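PDB 6MJP: FIG000988: Predicted permease from Vibrio cholerae, which probably acts as a permease subunit of the LptBFG ABC transporter, helping to carry lipopolysaccharide from the inner membrane to the outer membrane. Local coordinates for residues 184-189 with 210-215; 157-162 with 172-177; 13-18 with 65-70; 2-7 with 95-100; 311-316 with 329-334. All blocks are in the same frame, centred on the assembly; numbering follows the deposited sequence.

Contact 1 of 5, residues 184-189 with 210-215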
# COMPACT_ATOMS: atom_id res chain seq x y z
N LEU D 184 29.47 32.83 -31.94
CA LEU D 184 28.28 33.67 -31.94
C LEU D 184 27.04 32.82 -31.71
O LEU D 184 27.04 31.62 -31.98
CB LEU D 184 28.17 34.43 -33.26
CG LEU D 184 29.41 35.25 -33.62
CD1 LEU D 184 29.24 35.90 -34.98
CD2 LEU D 184 29.67 36.28 -32.55
N PRO D 185 25.95 33.43 -31.22
CA PRO D 185 24.70 32.68 -31.07
C PRO D 185 24.22 32.12 -32.40
O PRO D 185 24.51 32.65 -33.47
CB PRO D 185 23.72 33.73 -30.52
CG PRO D 185 24.34 35.05 -30.86
CD PRO D 185 25.81 34.82 -30.77
N SER D 186 23.47 31.03 -32.32
CA SER D 186 23.07 30.34 -33.53
C SER D 186 21.77 29.59 -33.27
O SER D 186 21.35 29.42 -32.12
CB SER D 186 24.16 29.38 -34.00
OG SER D 186 24.49 28.47 -32.97
N VAL D 187 21.13 29.18 -34.36
CA VAL D 187 19.94 28.35 -34.35
C VAL D 187 20.06 27.44 -35.56
O VAL D 187 20.19 27.93 -36.69
CB VAL D 187 18.64 29.17 -34.42
CG1 VAL D 187 17.46 28.28 -34.79
CG2 VAL D 187 18.35 29.87 -33.10
N MET D 188 20.04 26.12 -35.34
CA MET D 188 20.13 25.16 -36.43
C MET D 188 18.96 24.20 -36.38
O MET D 188 18.47 23.87 -35.30
CB MET D 188 21.46 24.39 -36.40
CG MET D 188 21.69 23.55 -35.17
SD MET D 188 23.46 23.30 -35.00
CE MET D 188 23.90 24.74 -34.02
N PHE D 189 18.54 23.75 -37.56
CA PHE D 189 17.41 22.85 -37.73
C PHE D 189 17.77 21.79 -38.76
O PHE D 189 18.18 22.13 -39.87
CB PHE D 189 16.16 23.60 -38.18
CG PHE D 189 14.90 22.79 -38.11
CD1 PHE D 189 14.18 22.73 -36.93
CD2 PHE D 189 14.45 22.06 -39.20
CE1 PHE D 189 13.03 21.98 -36.84
CE2 PHE D 189 13.29 21.31 -39.11
CZ PHE D 189 12.58 21.27 -37.93
N GLY D 210 20.61 19.28 -42.57
CA GLY D 210 19.97 20.48 -42.07
C GLY D 210 20.71 21.73 -42.48
O GLY D 210 21.59 21.71 -43.34
N THR D 211 20.32 22.85 -41.86
CA THR D 211 20.98 24.14 -42.05
C THR D 211 21.14 24.81 -40.70
O THR D 211 20.26 24.71 -39.84
CB THR D 211 20.18 25.03 -43.02
OG1 THR D 211 18.82 25.10 -42.61
CG2 THR D 211 20.22 24.46 -44.42
N ARG D 212 22.29 25.45 -40.48
CA ARG D 212 22.56 26.20 -39.26
C ARG D 212 22.58 27.69 -39.58
O ARG D 212 23.14 28.10 -40.59
CB ARG D 212 23.90 25.78 -38.65
CG ARG D 212 24.43 26.78 -37.65
CD ARG D 212 25.54 26.20 -36.81
NE ARG D 212 25.96 27.14 -35.78
CZ ARG D 212 26.78 26.83 -34.79
NH1 ARG D 212 27.28 25.61 -34.69
NH2 ARG D 212 27.11 27.76 -33.90
N TYR D 213 21.97 28.49 -38.71
CA TYR D 213 21.84 29.94 -38.91
C TYR D 213 22.52 30.66 -37.75
O TYR D 213 21.99 30.67 -36.63
CB TYR D 213 20.36 30.34 -39.02
CG TYR D 213 19.58 29.54 -40.05
CD1 TYR D 213 19.05 28.30 -39.74
CD2 TYR D 213 19.37 30.03 -41.34
CE1 TYR D 213 18.34 27.56 -40.67
CE2 TYR D 213 18.67 29.30 -42.28
CZ TYR D 213 18.15 28.07 -41.94
OH TYR D 213 17.45 27.35 -42.88
N GLU D 214 23.69 31.25 -38.00
CA GLU D 214 24.45 31.97 -36.99
C GLU D 214 24.16 33.46 -37.09
O GLU D 214 24.52 34.11 -38.08
CB GLU D 214 25.95 31.71 -37.15
CG GLU D 214 26.79 32.23 -35.98
CD GLU D 214 28.26 31.89 -36.10
OE1 GLU D 214 28.82 32.03 -37.20
OE2 GLU D 214 28.85 31.47 -35.08
N GLY D 215 23.53 34.02 -36.06
CA GLY D 215 23.18 35.42 -36.10
C GLY D 215 22.26 35.80 -34.96
O GLY D 215 22.06 35.03 -34.02
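L184 lies across E214 at about a right angle, its CB 3.5 Å from OE2 of E214, and its backbone N gives the same oxygen a weak hydrogen bond. The extended E214 chain passes its CG by the carbonyl of P185. That carbonyl accepts a weak bond from G215 N, while P185, being proline, has no N-H to return. S186 begins the strand as a non-hydrogen-bonded partner of E214; OG of S186 comes close to NH2 of R212, but at a poor angle for bonding. V187, whose β-branch suits an extended strand, pairs with Y213 through two backbone bonds, N to Y213 O at 2.8 Å and Y213 N to V187 O at 2.7 Å. These are antiparallel strands in a sheet of the β-jellyroll domain that LptF-family permeases hold in the periplasm. V187 and Y213 point to the face where LptG packs, and Y213 OH bonds to L183 N of LptG. M188 turns to the other face. Its flexible thioether, bent at chi3 (89°), lays CE over one face of the flat R212 cation, toward one edge; F42 of LptC makes a cation-pi contact with this arginine. F189 pairs with T211, its N 3.0 Å from T211 O.

Contact 2 of 5, residues 157-162 with 172-177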
# COMPACT_ATOMS: atom_id res chain seq x y z
N SER D 157 22.73 25.34 -24.75
CA SER D 157 21.91 25.02 -25.91
C SER D 157 20.57 24.46 -25.46
O SER D 157 20.50 23.71 -24.49
CB SER D 157 22.62 24.02 -26.84
OG SER D 157 22.94 22.81 -26.18
N VAL D 158 19.52 24.84 -26.18
CA VAL D 158 18.17 24.33 -25.97
C VAL D 158 17.82 23.42 -27.14
O VAL D 158 17.77 23.87 -28.29
CB VAL D 158 17.15 25.47 -25.83
CG1 VAL D 158 15.75 24.91 -25.70
CG2 VAL D 158 17.49 26.34 -24.64
N VAL D 159 17.57 22.14 -26.85
CA VAL D 159 17.31 21.14 -27.88
C VAL D 159 15.83 20.77 -27.84
O VAL D 159 15.24 20.64 -26.76
CB VAL D 159 18.19 19.89 -27.68
CG1 VAL D 159 18.06 18.96 -28.87
CG2 VAL D 159 19.63 20.30 -27.46
N PHE D 160 15.24 20.60 -29.01
CA PHE D 160 13.83 20.23 -29.13
C PHE D 160 13.73 19.19 -30.24
O PHE D 160 13.97 19.50 -31.41
CB PHE D 160 12.96 21.45 -29.43
CG PHE D 160 11.51 21.13 -29.66
CD1 PHE D 160 10.61 21.10 -28.60
CD2 PHE D 160 11.04 20.86 -30.93
CE1 PHE D 160 9.27 20.80 -28.81
CE2 PHE D 160 9.70 20.55 -31.15
CZ PHE D 160 8.82 20.52 -30.08
N ILE D 161 13.39 17.96 -29.87
CA ILE D 161 13.28 16.85 -30.80
C ILE D 161 11.80 16.48 -30.94
O ILE D 161 11.04 16.59 -29.98
CB ILE D 161 14.11 15.63 -30.33
CG1 ILE D 161 15.52 16.07 -29.96
CG2 ILE D 161 14.17 14.56 -31.41
CD1 ILE D 161 15.74 16.16 -28.47
N ASP D 162 11.41 16.08 -32.15
CA ASP D 162 10.03 15.68 -32.42
C ASP D 162 9.78 14.22 -32.05
O ASP D 162 8.97 13.93 -31.17
CB ASP D 162 9.68 15.91 -33.89
CG ASP D 162 9.44 17.36 -34.21
OD1 ASP D 162 9.67 18.20 -33.32
OD2 ASP D 162 9.01 17.66 -35.35
N VAL D 172 15.09 17.64 -35.58
CA VAL D 172 15.72 18.32 -34.45
C VAL D 172 15.73 19.83 -34.66
O VAL D 172 15.85 20.33 -35.78
CB VAL D 172 17.15 17.79 -34.25
CG1 VAL D 172 17.77 18.36 -32.99
CG2 VAL D 172 17.15 16.28 -34.22
N PHE D 173 15.62 20.55 -33.54
CA PHE D 173 15.76 22.00 -33.49
C PHE D 173 16.68 22.35 -32.33
O PHE D 173 16.37 22.02 -31.18
CB PHE D 173 14.40 22.69 -33.31
CG PHE D 173 14.49 24.12 -32.86
CD1 PHE D 173 14.63 25.15 -33.78
CD2 PHE D 173 14.44 24.45 -31.51
CE1 PHE D 173 14.72 26.47 -33.37
CE2 PHE D 173 14.53 25.77 -31.09
CZ PHE D 173 14.67 26.78 -32.02
N VAL D 174 17.78 23.04 -32.61
CA VAL D 174 18.75 23.41 -31.58
C VAL D 174 18.86 24.93 -31.54
O VAL D 174 19.12 25.57 -32.57
CB VAL D 174 20.13 22.77 -31.84
CG1 VAL D 174 21.08 23.11 -30.71
CG2 VAL D 174 19.99 21.28 -31.97
N ALA D 175 18.68 25.51 -30.35
CA ALA D 175 18.71 26.95 -30.15
C ALA D 175 19.83 27.30 -29.18
O ALA D 175 19.94 26.69 -28.11
CB ALA D 175 17.38 27.47 -29.61
N GLN D 176 20.64 28.29 -29.53
CA GLN D 176 21.72 28.75 -28.66
C GLN D 176 21.71 30.28 -28.71
O GLN D 176 22.25 30.88 -29.64
CB GLN D 176 23.07 28.18 -29.08
CG GLN D 176 24.25 28.76 -28.33
CD GLN D 176 25.58 28.28 -28.88
OE1 GLN D 176 25.68 27.17 -29.40
NE2 GLN D 176 26.61 29.11 -28.76
N LEU D 177 21.08 30.89 -27.72
CA LEU D 177 20.91 32.33 -27.68
C LEU D 177 22.01 33.04 -26.92
O LEU D 177 21.99 34.27 -26.81
CB LEU D 177 19.55 32.68 -27.06
CG LEU D 177 18.31 32.31 -27.89
CD1 LEU D 177 17.06 32.48 -27.04
CD2 LEU D 177 18.21 33.14 -29.18
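F173 and F160 form a hydrogen-bonded antiparallel pair, and the side chain of F173 can be followed outward from the backbone. Its CB lies 3.7 Å from the carbonyl O of F160. CG stands anti to the backbone N (chi1 163°); the residue belongs to the face shared by F160, V158 and A175. At the ring, CD2 comes 3.9 Å from CB of F160, which meets the rim of the ring almost in plane. The two aromatics therefore touch through a rim atom and a methylene and are not stacked on one another, for the F160 ring turns off from the partner strand. Farther out, F173 stacks on F158 of LptG, a use for which a large flat side chain is well suited. Between the strands each pair is joined by two bonds: F160 N to F173 O (2.8 Å) is answered by F173 N to F160 O, and the almost straight V158 N to A175 O (2.7 Å) by A175 N to V158 O. A175 is small, its CB 4.3 Å from CB of V158, and W151 of LptG packs on both residues. On the reverse face the β-branched V159 and V174 pack, with V172 just before the strand beside them: V159 CG1 is 4.2 Å from V172 CG1 and 4.3 Å from V174 CG2. Strand 158-160 has strand 150-151 on its other flank, while strand 173-176 continues the antiparallel sheet to strand 186-190, and L207 of strand 203-208 covers V172 and V174.

Contact 3 of 5, residues 13-18 with 65-70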
# COMPACT_ATOMS: atom_id res chain seq x y z
N LYS D 13 7.50 -23.88 6.66
CA LYS D 13 6.44 -24.01 5.66
C LYS D 13 5.98 -22.64 5.16
O LYS D 13 6.08 -22.33 3.97
CB LYS D 13 5.26 -24.78 6.27
N SER D 14 5.45 -21.82 6.07
CA SER D 14 5.09 -20.43 5.75
C SER D 14 6.23 -19.68 5.06
O SER D 14 6.01 -18.99 4.06
CB SER D 14 4.69 -19.70 7.03
OG SER D 14 3.58 -20.32 7.68
N GLN D 15 7.46 -19.80 5.59
CA GLN D 15 8.61 -19.10 5.01
C GLN D 15 8.81 -19.43 3.53
O GLN D 15 8.92 -18.52 2.70
CB GLN D 15 9.89 -19.46 5.79
CG GLN D 15 11.12 -18.76 5.21
CD GLN D 15 12.44 -19.25 5.78
OE1 GLN D 15 12.50 -20.18 6.59
NE2 GLN D 15 13.53 -18.62 5.35
N PHE D 16 8.90 -20.72 3.19
CA PHE D 16 9.04 -21.11 1.79
C PHE D 16 7.91 -20.55 0.94
O PHE D 16 8.15 -20.05 -0.17
CB PHE D 16 9.09 -22.64 1.66
CG PHE D 16 10.40 -23.24 2.06
CD1 PHE D 16 11.51 -22.43 2.23
CD2 PHE D 16 10.54 -24.61 2.27
CE1 PHE D 16 12.73 -22.96 2.60
CE2 PHE D 16 11.76 -25.15 2.64
CZ PHE D 16 12.86 -24.32 2.81
N ALA D 17 6.67 -20.63 1.44
CA ALA D 17 5.53 -20.07 0.72
C ALA D 17 5.76 -18.60 0.37
O ALA D 17 5.63 -18.19 -0.79
CB ALA D 17 4.26 -20.22 1.56
N ILE D 18 6.12 -17.80 1.38
CA ILE D 18 6.36 -16.37 1.19
C ILE D 18 7.50 -16.14 0.20
O ILE D 18 7.43 -15.25 -0.65
CB ILE D 18 6.66 -15.71 2.55
CG1 ILE D 18 5.44 -15.79 3.47
CG2 ILE D 18 7.07 -14.26 2.38
CD1 ILE D 18 5.63 -15.10 4.80
N PRO D 65 16.48 -12.20 3.75
CA PRO D 65 16.14 -11.59 5.05
C PRO D 65 14.64 -11.38 5.22
O PRO D 65 14.05 -11.85 6.20
CB PRO D 65 16.87 -10.25 5.01
CG PRO D 65 17.97 -10.42 4.06
CD PRO D 65 17.48 -11.40 3.03
N LEU D 66 14.03 -10.67 4.28
CA LEU D 66 12.60 -10.39 4.36
C LEU D 66 11.80 -11.68 4.39
O LEU D 66 10.76 -11.75 5.06
CB LEU D 66 12.17 -9.53 3.18
CG LEU D 66 10.77 -8.95 3.30
CD1 LEU D 66 10.66 -8.09 4.55
CD2 LEU D 66 10.45 -8.15 2.07
N SER D 67 12.26 -12.70 3.67
CA SER D 67 11.56 -13.97 3.60
C SER D 67 11.38 -14.57 4.99
O SER D 67 10.25 -14.82 5.44
CB SER D 67 12.33 -14.93 2.69
OG SER D 67 11.68 -16.17 2.59
N LEU D 68 12.49 -14.79 5.69
CA LEU D 68 12.44 -15.33 7.05
C LEU D 68 11.76 -14.36 8.02
O LEU D 68 11.02 -14.79 8.91
CB LEU D 68 13.85 -15.66 7.52
CG LEU D 68 13.93 -16.32 8.89
CD1 LEU D 68 13.13 -17.61 8.88
CD2 LEU D 68 15.37 -16.58 9.26
N TYR D 69 12.03 -13.06 7.86
CA TYR D 69 11.41 -12.02 8.69
C TYR D 69 9.89 -12.11 8.67
O TYR D 69 9.25 -12.22 9.73
CB TYR D 69 11.88 -10.66 8.17
CG TYR D 69 11.53 -9.41 8.96
CD1 TYR D 69 12.18 -9.09 10.15
CD2 TYR D 69 10.62 -8.49 8.46
CE1 TYR D 69 11.88 -7.92 10.84
CE2 TYR D 69 10.32 -7.32 9.13
CZ TYR D 69 10.95 -7.04 10.32
OH TYR D 69 10.62 -5.86 10.96
N ILE D 70 9.28 -12.01 7.48
CA ILE D 70 7.83 -12.07 7.40
C ILE D 70 7.34 -13.46 7.74
O ILE D 70 6.26 -13.63 8.33
CB ILE D 70 7.35 -11.64 6.00
CG1 ILE D 70 7.89 -10.26 5.67
CG2 ILE D 70 5.84 -11.58 5.94
CD1 ILE D 70 7.49 -9.21 6.68
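Q15 reaches L68 because its CG lies anti to the backbone N (chi1 179°) and the chain stays extended beyond it; I18 reaches I70 because its CD1 lies anti to CA (chi2 -177°). The Q15 and L68 side chains cross obliquely, with OE1 3.5 Å from CD1 of the leucine and NE2 3.7 Å from its CB. This is van der Waals contact, and L68 offers the buried amide no polar partner; NE2 makes a weak hydrogen bond to T109 OG1 of helix 95-134. A long, flexible glutamine can thus span the gap between helices with its methylenes and still place a polar end at a third helix. S67 fits where the backbones approach, its small side chain setting OG 3.7 Å from CG of Q15; no hydrogen bond joins the segments. One turn on, I18 and I70 meet at about a right angle, methyl to methyl, with CD1 of I18 3.7 Å from CG2 of I70. A bound glucoside detergent, 6-cyclohexylhexyl beta-D-glucopyranoside, lies about 4 Å from the I18 side chain at nearest atoms. The short axes run at 137° to each other, 8.4 Å apart at closest approach. Such steeply inclined, roughly antiparallel packing belongs to the first two long helices of the LptF transmembrane bundle, here beside a bound detergent.

Contact 4 of 5, residues 2-7 with 95-100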
# COMPACT_ATOMS: atom_id res chain seq x y z
N ILE D 2 10.47 -31.28 21.66
CA ILE D 2 9.33 -31.50 20.77
C ILE D 2 8.82 -30.18 20.22
O ILE D 2 8.77 -29.97 19.00
CB ILE D 2 8.22 -32.28 21.51
CG1 ILE D 2 8.64 -33.75 21.68
CG2 ILE D 2 6.88 -32.13 20.79
CD1 ILE D 2 7.58 -34.63 22.30
N ILE D 3 8.46 -29.25 21.11
CA ILE D 3 7.74 -28.06 20.68
C ILE D 3 8.61 -27.17 19.79
O ILE D 3 8.11 -26.50 18.88
CB ILE D 3 7.21 -27.29 21.90
CG1 ILE D 3 6.57 -25.99 21.46
CG2 ILE D 3 8.34 -26.96 22.84
CD1 ILE D 3 5.89 -25.29 22.56
N VAL D 4 9.92 -27.13 20.04
CA VAL D 4 10.83 -26.32 19.23
C VAL D 4 10.74 -26.73 17.76
O VAL D 4 10.54 -25.90 16.87
CB VAL D 4 12.28 -26.44 19.74
CG1 VAL D 4 13.25 -25.77 18.79
CG2 VAL D 4 12.41 -25.82 21.12
N ARG D 5 10.92 -28.04 17.50
CA ARG D 5 10.78 -28.58 16.16
C ARG D 5 9.44 -28.21 15.53
O ARG D 5 9.38 -27.78 14.37
CB ARG D 5 10.94 -30.10 16.20
CG ARG D 5 12.37 -30.59 16.36
CD ARG D 5 12.44 -32.11 16.29
NE ARG D 5 11.72 -32.71 17.41
CZ ARG D 5 11.64 -34.01 17.64
NH1 ARG D 5 12.23 -34.88 16.82
NH2 ARG D 5 10.97 -34.46 18.69
N TYR D 6 8.35 -28.36 16.30
CA TYR D 6 7.02 -27.96 15.86
C TYR D 6 7.01 -26.54 15.28
O TYR D 6 6.59 -26.33 14.13
CB TYR D 6 6.04 -28.07 17.03
CG TYR D 6 4.67 -27.49 16.71
CD1 TYR D 6 3.77 -28.19 15.91
CD2 TYR D 6 4.29 -26.25 17.19
CE1 TYR D 6 2.53 -27.66 15.60
CE2 TYR D 6 3.04 -25.72 16.89
CZ TYR D 6 2.17 -26.43 16.10
OH TYR D 6 0.93 -25.89 15.80
N LEU D 7 7.44 -25.56 16.08
CA LEU D 7 7.54 -24.17 15.62
C LEU D 7 8.33 -24.04 14.32
O LEU D 7 7.91 -23.36 13.38
CB LEU D 7 8.20 -23.33 16.70
CG LEU D 7 7.43 -23.09 17.98
CD1 LEU D 7 8.40 -22.57 19.02
CD2 LEU D 7 6.30 -22.10 17.74
N ASN D 95 9.54 -17.55 26.53
CA ASN D 95 10.27 -16.99 25.40
C ASN D 95 11.49 -17.82 25.01
O ASN D 95 11.93 -17.73 23.86
CB ASN D 95 10.74 -15.56 25.72
CG ASN D 95 9.65 -14.68 26.33
OD1 ASN D 95 8.49 -14.73 25.92
ND2 ASN D 95 10.03 -13.86 27.31
N LYS D 96 12.05 -18.60 25.93
CA LYS D 96 13.27 -19.35 25.63
C LYS D 96 13.08 -20.25 24.41
O LYS D 96 13.95 -20.30 23.52
CB LYS D 96 13.69 -20.18 26.85
N PHE D 97 11.94 -20.95 24.33
CA PHE D 97 11.75 -21.93 23.26
C PHE D 97 11.44 -21.26 21.93
O PHE D 97 11.97 -21.68 20.89
CB PHE D 97 10.63 -22.90 23.63
CG PHE D 97 10.86 -23.64 24.92
CD1 PHE D 97 11.64 -24.78 24.95
CD2 PHE D 97 10.29 -23.19 26.10
CE1 PHE D 97 11.86 -25.46 26.13
CE2 PHE D 97 10.50 -23.86 27.28
CZ PHE D 97 11.28 -24.99 27.30
N LEU D 98 10.59 -20.24 21.93
CA LEU D 98 10.39 -19.46 20.72
C LEU D 98 11.72 -18.93 20.19
O LEU D 98 12.04 -19.08 19.00
CB LEU D 98 9.41 -18.31 20.98
CG LEU D 98 7.90 -18.64 21.02
CD1 LEU D 98 7.53 -19.47 22.23
CD2 LEU D 98 7.07 -17.37 21.01
N ILE D 99 12.54 -18.35 21.07
CA ILE D 99 13.80 -17.75 20.64
C ILE D 99 14.79 -18.83 20.19
O ILE D 99 15.62 -18.59 19.31
CB ILE D 99 14.38 -16.87 21.77
CG1 ILE D 99 13.53 -15.60 21.94
CG2 ILE D 99 15.86 -16.53 21.51
CD1 ILE D 99 13.85 -14.80 23.19
N ARG D 100 14.71 -20.03 20.77
CA ARG D 100 15.61 -21.09 20.34
C ARG D 100 15.25 -21.57 18.94
O ARG D 100 16.13 -21.72 18.08
CB ARG D 100 15.59 -22.25 21.33
CG ARG D 100 16.56 -23.35 20.96
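F97 presents one corner of its ring to V4 and I3, and this is the principal bump between the two helices. The atom involved is CD1: CG2 of V4 stands 4.0 Å from it, at the edge of the ring and near its plane, while CG2 of I3 comes within 4.5 Å obliquely. Successive residues on the first helix thus offer two methyl groups, which flank the ring corner. The V4 and F97 side chains cross at about a right angle. Chi1 of F97 (-58°) sets CG anti to the carbonyl carbon, at the root of the ring. A valine suits the spot because its branch begins at CB and keeps the methyl close to its own backbone, allowing a large aromatic in front of it. One turn further along, the relief is reversed. L7 is the bump, its CD1 pushing toward the backbone of the second helix, 4.1 Å from F97 O and 4.1 Å from L98 CA. The L98 side chain closes one flank of that hollow, its CG 4.4 Å from the same methyl. M88 of helix 84-91 touches both I3 and L98, and F76 and L79 of helix 48-81 pack on L7. The short axes are 9.1 Å apart and inclined at 47°. This is helix-helix packing by apolar side chains, without hydrogen bonds across it, at the end of the LptF transmembrane bundle that probably faces the cytoplasm, where helix 2-36 begins beside helix 95-134.

Contact 5 of 5, residues 311-316 with 329-334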
# COMPACT_ATOMS: atom_id res chain seq x y z
N LEU D 311 17.69 0.98 4.22
CA LEU D 311 17.97 2.27 3.60
C LEU D 311 19.14 2.96 4.28
O LEU D 311 20.02 3.52 3.60
CB LEU D 311 16.72 3.16 3.64
CG LEU D 311 16.00 3.25 2.29
CD1 LEU D 311 15.81 1.87 1.73
CD2 LEU D 311 14.67 3.96 2.44
N ALA D 312 19.20 2.91 5.61
CA ALA D 312 20.35 3.48 6.31
C ALA D 312 21.61 2.69 6.01
O ALA D 312 22.68 3.28 5.82
CB ALA D 312 20.08 3.51 7.81
N LEU D 313 21.51 1.36 5.94
CA LEU D 313 22.66 0.54 5.59
C LEU D 313 23.19 0.91 4.21
O LEU D 313 24.39 1.09 4.02
CB LEU D 313 22.30 -0.94 5.64
CG LEU D 313 23.44 -1.95 5.61
CD1 LEU D 313 24.15 -1.99 6.94
CD2 LEU D 313 22.90 -3.32 5.29
N SER D 314 22.29 1.02 3.23
CA SER D 314 22.72 1.36 1.88
C SER D 314 23.30 2.76 1.83
O SER D 314 24.29 3.01 1.13
CB SER D 314 21.54 1.21 0.91
OG SER D 314 21.95 1.33 -0.45
N ALA D 315 22.72 3.69 2.60
CA ALA D 315 23.19 5.07 2.58
C ALA D 315 24.59 5.18 3.16
O ALA D 315 25.46 5.84 2.59
CB ALA D 315 22.21 5.97 3.35
N THR D 316 24.83 4.53 4.30
CA THR D 316 26.18 4.49 4.85
C THR D 316 27.15 3.78 3.92
O THR D 316 28.32 4.14 3.85
CB THR D 316 26.18 3.81 6.22
OG1 THR D 316 25.52 2.55 6.13
CG2 THR D 316 25.46 4.67 7.22
N ILE D 329 35.03 2.38 10.33
CA ILE D 329 33.82 2.21 11.13
C ILE D 329 32.69 1.62 10.29
O ILE D 329 31.93 0.78 10.77
CB ILE D 329 33.42 3.54 11.79
CG1 ILE D 329 33.03 4.59 10.75
CG2 ILE D 329 34.56 4.06 12.66
CD1 ILE D 329 32.50 5.87 11.34
N GLY D 330 32.58 2.04 9.04
CA GLY D 330 31.73 1.37 8.07
C GLY D 330 30.29 1.22 8.51
O GLY D 330 29.69 2.14 9.09
N LEU D 331 29.72 0.04 8.25
CA LEU D 331 28.33 -0.25 8.54
C LEU D 331 28.12 -0.81 9.94
O LEU D 331 27.00 -1.20 10.28
CB LEU D 331 27.79 -1.24 7.50
CG LEU D 331 28.19 -0.99 6.05
CD1 LEU D 331 27.68 -2.13 5.19
CD2 LEU D 331 27.70 0.36 5.53
N TRP D 332 29.18 -0.87 10.75
CA TRP D 332 29.04 -1.35 12.12
C TRP D 332 28.00 -0.59 12.93
O TRP D 332 27.18 -1.26 13.60
CB TRP D 332 30.41 -1.29 12.83
CG TRP D 332 31.41 -2.29 12.34
CD1 TRP D 332 32.17 -2.21 11.20
CD2 TRP D 332 31.78 -3.52 12.98
NE1 TRP D 332 32.98 -3.32 11.10
CE2 TRP D 332 32.76 -4.13 12.18
CE3 TRP D 332 31.38 -4.16 14.16
CZ2 TRP D 332 33.35 -5.36 12.51
CZ3 TRP D 332 31.95 -5.37 14.49
CH2 TRP D 332 32.93 -5.96 13.67
N PRO D 333 27.94 0.75 12.94
CA PRO D 333 26.93 1.42 13.78
C PRO D 333 25.49 1.10 13.39
O PRO D 333 24.64 0.99 14.28
CB PRO D 333 27.26 2.91 13.62
CG PRO D 333 27.99 2.99 12.33
CD PRO D 333 28.79 1.73 12.25
N ILE D 334 25.19 0.93 12.10
CA ILE D 334 23.82 0.57 11.72
C ILE D 334 23.44 -0.79 12.30
O ILE D 334 22.36 -0.96 12.88
CB ILE D 334 23.63 0.59 10.20
CG1 ILE D 334 24.10 1.93 9.61
CG2 ILE D 334 22.17 0.33 9.86
CD1 ILE D 334 23.28 3.10 10.08
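A helical hairpin of the membrane domain joins helix 299-321 to helix 332-346, and near its turn L331 and I334 pack on L313, T316 and A312. L313 CD1 lies 3.8 Å from CB of L331, the two leucines crossing at about a right angle, and the same methyl also approaches CB of I334. One branch of L331, CD2, lies 3.7 Å from L313 O, beside the T316 side chain. The returning segment enters its helix through a type II' beta turn from I329 to W332, in which G330 adopts a positive phi (55°), easily reached without a side chain; L331 N is held by Q267 OE1 of helix 260-286. T316 and I334 reach toward each other tip to tip, CG2 of the threonine 3.9 Å from CD1 of the isoleucine. Chi1 of T316 (52°) sets OG1 between its own N and carbonyl carbon, turned back toward A312 O and L313 O, while CG2, the methyl that meets I334, lies anti to the carbonyl carbon. A312 suits its place by being small: its CB just meets I334 CD1 at 3.9 Å, while S18 of LptC packs on the same alanine. A maltoside detergent lies about 4 Å from the I334 side chain at nearest atoms.

Along the chain, contact 4 spans contact 3, and contacts 2, 1 and 5 follow in that order. Contacts 3 and 4 share helix 2-36, their centres about 17 Å apart, and tie it to helices 48-81 and 95-134. Contacts 1 and 2 belong to one antiparallel sheet, with centres about 10 Å apart; strands 173-176 and 186-190 join them directly, through bonds such as M188 O to V174 N. In sequence the sheet is thus inserted between the membrane helices of contacts 3 and 4 and the hairpin of contact 5. Centres of contacts 1 and 4 are about 78 Å apart, a span consistent with a permease linking its membrane bundle to a periplasmic domain.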